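Local coordinates for PhiH1 repressor-like protein (Haloarcula marismortui ATCC 43049, PDB 3B73) that is of uncharacterised function but, as a phage-repressor-like protein with a winged helix-turn-helix fold, probably binds DNA and regulates transcription, at residues T12-D15 with D16-L19. Numbering follows the deposited sequence.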
loop_
_atom_site.group_PDB
_atom_site.type_symbol
_atom_site.label_atom_id
_atom_site.label_comp_id
_atom_site.label_asym_id
_atom_site.label_seq_id
_atom_site.Cartn_x
_atom_site.Cartn_y
_atom_site.Cartn_z
ATOM N N THR B 12 3.569 6.507 -0.500
ATOM C CA THR B 12 2.620 6.309 -1.578
ATOM C C THR B 12 2.406 4.818 -1.717
ATOM O O THR B 12 3.121 4.006 -1.134
ATOM C CB THR B 12 3.179 6.815 -2.928
ATOM O OG1 THR B 12 4.306 6.010 -3.313
ATOM C CG2 THR B 12 3.619 8.277 -2.804
ATOM N N ILE B 13 1.447 4.433 -2.524
ATOM C CA ILE B 13 1.150 3.014 -2.616
ATOM C C ILE B 13 2.298 2.279 -3.310
ATOM O O ILE B 13 2.521 1.093 -3.063
ATOM C CB ILE B 13 -0.222 2.773 -3.293
ATOM C CG1 ILE B 13 -0.652 1.317 -3.110
ATOM C CG2 ILE B 13 -0.169 3.191 -4.744
ATOM C CD1 ILE B 13 -2.073 1.070 -3.342
ATOM N N TRP B 14 3.053 3.007 -4.142
ATOM C CA TRP B 14 4.115 2.420 -4.944
ATOM C C TRP B 14 5.302 2.068 -4.078
ATOM O O TRP B 14 6.078 1.176 -4.405
ATOM C CB TRP B 14 4.490 3.340 -6.125
ATOM C CG TRP B 14 3.240 3.671 -6.899
ATOM C CD1 TRP B 14 2.600 4.880 -6.951
ATOM C CD2 TRP B 14 2.413 2.745 -7.637
ATOM N NE1 TRP B 14 1.441 4.763 -7.702
ATOM C CE2 TRP B 14 1.312 3.469 -8.137
ATOM C CE3 TRP B 14 2.520 1.388 -7.949
ATOM C CZ2 TRP B 14 0.317 2.875 -8.927
ATOM C CZ3 TRP B 14 1.525 0.802 -8.720
ATOM C CH2 TRP B 14 0.443 1.549 -9.201
ATOM N N ASP B 15 5.420 2.763 -2.958
ATOM C CA ASP B 15 6.371 2.387 -1.923
ATOM C C ASP B 15 6.226 0.926 -1.460
ATOM O O ASP B 15 7.237 0.231 -1.322
ATOM C CB ASP B 15 6.254 3.341 -0.728
ATOM C CG ASP B 15 6.706 4.752 -1.076
ATOM O OD1 ASP B 15 7.437 4.907 -2.086
ATOM O OD2 ASP B 15 6.312 5.700 -0.365
ATOM N N ASP B 16 4.994 0.478 -1.207
ATOM C CA ASP B 16 4.767 -0.885 -0.728
ATOM C C ASP B 16 5.133 -1.839 -1.849
ATOM O O ASP B 16 5.786 -2.864 -1.619
ATOM C CB ASP B 16 3.300 -1.118 -0.304
ATOM C CG ASP B 16 3.041 -0.780 1.170
ATOM O OD1 ASP B 16 3.873 -0.107 1.809
ATOM O OD2 ASP B 16 1.982 -1.161 1.692
ATOM N N ARG B 17 4.738 -1.477 -3.066
ATOM C CA ARG B 17 5.048 -2.298 -4.232
ATOM C C ARG B 17 6.542 -2.424 -4.411
ATOM O O ARG B 17 7.071 -3.527 -4.550
ATOM C CB ARG B 17 4.424 -1.731 -5.506
ATOM C CG ARG B 17 2.920 -1.691 -5.470
ATOM C CD ARG B 17 2.319 -3.058 -5.177
ATOM N NE ARG B 17 0.968 -2.823 -4.730
ATOM C CZ ARG B 17 0.562 -2.953 -3.477
ATOM N NH1 ARG B 17 1.376 -3.410 -2.542
ATOM N NH2 ARG B 17 -0.682 -2.652 -3.175
ATOM N N ILE B 18 7.242 -1.297 -4.383
ATOM C CA ILE B 18 8.684 -1.362 -4.531
ATOM C C ILE B 18 9.291 -2.208 -3.423
ATOM O O ILE B 18 10.131 -3.053 -3.693
ATOM C CB ILE B 18 9.306 0.019 -4.526
ATOM C CG1 ILE B 18 8.854 0.780 -5.775
ATOM C CG2 ILE B 18 10.818 -0.096 -4.411
ATOM C CD1 ILE B 18 9.040 2.231 -5.665
ATOM N N LEU B 19 8.875 -1.990 -2.177
ATOM C CA LEU B 19 9.443 -2.790 -1.091
ATOM C C LEU B 19 9.192 -4.286 -1.302
ATOM O O LEU B 19 10.082 -5.103 -1.100
ATOM C CB LEU B 19 8.921 -2.347 0.276
ATOM C CG LEU B 19 9.554 -1.071 0.807
ATOM C CD1 LEU B 19 8.749 -0.571 1.976
ATOM C CD2 LEU B 19 11.037 -1.294 1.194
#
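Ile13 and Arg17 meet one turn apart at the start of helix 13-25, just after Thr12, the N-cap. Thr12 and Asp15 form a capping box: Thr12 N gives a nearly straight bond to Asp15 OD2 (2.9 Å), reaching it from above the carboxylate plane, while Thr12 OG1 accepts long, weak bonds from Trp14 N and Asp15 N. Ile13 O receives weak bonds from both Asp16 N and Arg17 N, the first also bent (130°). With CG1 anti to its backbone N (chi1 -168°), Ile13 crosses the Arg17 side chain obliquely, CG1 and CD1 each 4.0 Å from Arg17 NH2. Although its bond to CB points away from the following turn, Trp14 has CE3 4.0 Å from Arg17 CG, and the ring stands 79° from the guanidinium plane, so the two are not stacked. Ile13 CG2 covers one indole face, near the rim. Trp14 O takes a firm bond from Ile18 N (2.7 Å), and Asp15 O one from Leu19 N (2.9 Å), in regular alpha geometry. Asp15 OD2 also pairs with Arg49 of helix 43-55, tying the cap to that helix. Arg17, bent at chi2, bridges to Asp16 of the second subunit, and the reciprocal pair forms too; each Asp16 is also held by Tyr76 and Arg5 of its own chain. A leucine in place of Arg17 would probably cost the second subunit's Asp16 its salt bridge across the interface. The chemistry implies two roles: a capped helix start whose first turn is largely buried, and charges that join the subunits.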